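Local coordinates for periplasmic binding protein (Veillonella parvula, PDB 4LJS) that probably binds a ligand in the periplasm for delivery to an ABC transporter, at residues S54-I59 / P81-A86. Residues are numbered along the deposited sequence; the frame is centred on the assembly and turned at random.
Sequences SIETII and PEYREA
In this periplasmic binding protein fold, helix 52-60, which follows strand 47-50, an inner strand of the four-stranded parallel sheet, meets segment 81-86, which leads into helix 84-89 in the connection that leaves edge strand 67-71. CG2 of Ile59 lies 3.7 Å from CB of Tyr83 and 3.8 Å from CB of Ala86, a methyl lodged between the root of the tyrosine and the first turn of the second helix. A chi1 of -68° sets CG1 of Ile59 beside the backbone N and turns CG2 to the far side from it, where it meets Tyr83, oblique to the ring. Glu56, one turn earlier, comes to the ring edge instead: OE1 sits near the ring plane, 3.6 Å from CD2 of Tyr83, and the carboxylate stands 80° to the ring. The acid is held elsewhere: OE1 accepts from the backbone N of Arg80, while OE2 accepts a hydrogen bond from Gln52 NE2 and forms a salt bridge with Arg298 NH1, so both oxygens of this buried group are satisfied and its charge is probably well compensated. Ile59 also touches Ile67 of strand 67-71, as does Ile58; Ile55 rests on Ala49 of strand 47-50, and Thr57 meets Tyr157 and Leu161 of helix 151-164.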
loop_
_atom_site.group_PDB
_atom_site.type_symbol
_atom_site.label_atom_id
_atom_site.label_comp_id
_atom_site.label_asym_id
_atom_site.label_seq_id
_atom_site.Cartn_x
_atom_site.Cartn_y
_atom_site.Cartn_z
ATOM N N SER A 54 2.846 -3.294 -6.346
ATOM C CA SER A 54 3.211 -4.345 -7.294
ATOM C C SER A 54 4.710 -4.628 -7.209
ATOM O O SER A 54 5.133 -5.776 -7.096
ATOM C CB SER A 54 2.848 -3.941 -8.726
ATOM O OG SER A 54 1.533 -3.416 -8.799
ATOM N N ILE A 55 5.499 -3.558 -7.231
ATOM C CA ILE A 55 6.954 -3.662 -7.284
ATOM C C ILE A 55 7.551 -4.229 -6.010
ATOM O O ILE A 55 8.245 -5.249 -6.050
ATOM C CB ILE A 55 7.590 -2.293 -7.592
ATOM C CG1 ILE A 55 7.035 -1.752 -8.920
ATOM C CG2 ILE A 55 9.114 -2.412 -7.645
ATOM C CD1 ILE A 55 7.191 -0.256 -9.094
ATOM N N GLU A 56 7.273 -3.581 -4.878
ATOM C CA GLU A 56 7.867 -3.985 -3.606
ATOM C C GLU A 56 7.374 -5.331 -3.072
ATOM O O GLU A 56 8.121 -6.027 -2.379
ATOM C CB GLU A 56 7.701 -2.895 -2.535
ATOM C CG GLU A 56 8.700 -1.758 -2.671
ATOM C CD GLU A 56 8.801 -0.901 -1.420
ATOM O OE1 GLU A 56 9.707 -1.156 -0.591
ATOM O OE2 GLU A 56 7.981 0.031 -1.272
ATOM N N THR A 57 6.126 -5.695 -3.367
ATOM C CA THR A 57 5.603 -6.980 -2.894
ATOM C C THR A 57 6.324 -8.142 -3.579
ATOM O O THR A 57 6.712 -9.113 -2.930
ATOM C CB THR A 57 4.071 -7.115 -3.088
ATOM O OG1 THR A 57 3.400 -6.034 -2.416
ATOM C CG2 THR A 57 3.565 -8.452 -2.530
ATOM N N ILE A 58 6.516 -8.035 -4.891
ATOM C CA ILE A 58 7.222 -9.070 -5.618
ATOM C C ILE A 58 8.680 -9.135 -5.160
ATOM O O ILE A 58 9.242 -10.219 -4.994
ATOM C CB ILE A 58 7.124 -8.871 -7.133
ATOM C CG1 ILE A 58 5.686 -9.121 -7.599
ATOM C CG2 ILE A 58 8.094 -9.805 -7.844
ATOM C CD1 ILE A 58 5.376 -8.564 -9.004
ATOM N N ILE A 59 9.278 -7.974 -4.914
ATOM C CA ILE A 59 10.620 -7.945 -4.352
ATOM C C ILE A 59 10.665 -8.623 -2.978
ATOM O O ILE A 59 11.563 -9.426 -2.701
ATOM C CB ILE A 59 11.168 -6.514 -4.272
ATOM C CG1 ILE A 59 11.408 -5.970 -5.693
ATOM C CG2 ILE A 59 12.442 -6.487 -3.456
ATOM C CD1 ILE A 59 11.900 -4.525 -5.740
ATOM N N PRO A 81 14.594 0.180 2.717
ATOM C CA PRO A 81 16.053 0.024 2.607
ATOM C C PRO A 81 16.478 -1.374 2.142
ATOM O O PRO A 81 17.300 -1.482 1.233
ATOM C CB PRO A 81 16.543 0.291 4.039
ATOM C CG PRO A 81 15.520 1.219 4.610
ATOM C CD PRO A 81 14.197 0.840 3.976
ATOM N N GLU A 82 15.894 -2.419 2.727
ATOM C CA GLU A 82 16.266 -3.797 2.409
ATOM C C GLU A 82 15.832 -4.257 1.023
ATOM O O GLU A 82 16.271 -5.305 0.558
ATOM C CB GLU A 82 15.701 -4.766 3.452
ATOM C CG GLU A 82 14.192 -4.886 3.428
ATOM C CD GLU A 82 13.543 -4.242 4.640
ATOM O OE1 GLU A 82 12.630 -4.867 5.229
ATOM O OE2 GLU A 82 13.953 -3.113 5.002
ATOM N N TYR A 83 14.965 -3.484 0.373
ATOM C CA TYR A 83 14.497 -3.817 -0.970
ATOM C C TYR A 83 15.134 -2.934 -2.046
ATOM O O TYR A 83 14.876 -3.116 -3.238
ATOM C CB TYR A 83 12.967 -3.716 -1.045
ATOM C CG TYR A 83 12.244 -4.652 -0.098
ATOM C CD1 TYR A 83 12.818 -5.859 0.288
ATOM C CD2 TYR A 83 10.990 -4.330 0.413
ATOM C CE1 TYR A 83 12.162 -6.719 1.162
ATOM C CE2 TYR A 83 10.330 -5.186 1.290
ATOM C CZ TYR A 83 10.922 -6.376 1.654
ATOM O OH TYR A 83 10.272 -7.232 2.515
ATOM N N ARG A 84 15.968 -1.985 -1.633
ATOM C CA ARG A 84 16.536 -1.026 -2.583
ATOM C C ARG A 84 17.462 -1.628 -3.624
ATOM O O ARG A 84 17.400 -1.246 -4.796
ATOM C CB ARG A 84 17.238 0.121 -1.868
ATOM C CG ARG A 84 16.307 1.251 -1.539
ATOM C CD ARG A 84 16.944 2.192 -0.555
ATOM N NE ARG A 84 15.943 2.942 0.188
ATOM C CZ ARG A 84 16.219 3.674 1.257
ATOM N NH1 ARG A 84 17.470 3.744 1.700
ATOM N NH2 ARG A 84 15.251 4.334 1.876
ATOM N N GLU A 85 18.326 -2.548 -3.200
ATOM C CA GLU A 85 19.294 -3.154 -4.119
ATOM C C GLU A 85 18.591 -3.867 -5.273
ATOM O O GLU A 85 18.958 -3.697 -6.432
ATOM C CB GLU A 85 20.225 -4.123 -3.391
ATOM C CG GLU A 85 21.525 -3.490 -2.916
ATOM C CD GLU A 85 22.610 -4.513 -2.607
ATOM O OE1 GLU A 85 23.717 -4.100 -2.201
ATOM O OE2 GLU A 85 22.360 -5.728 -2.771
ATOM N N ALA A 86 17.573 -4.656 -4.943
ATOM C CA ALA A 86 16.786 -5.354 -5.951
ATOM C C ALA A 86 16.059 -4.350 -6.840
ATOM O O ALA A 86 16.004 -4.516 -8.057
ATOM C CB ALA A 86 15.786 -6.300 -5.283
#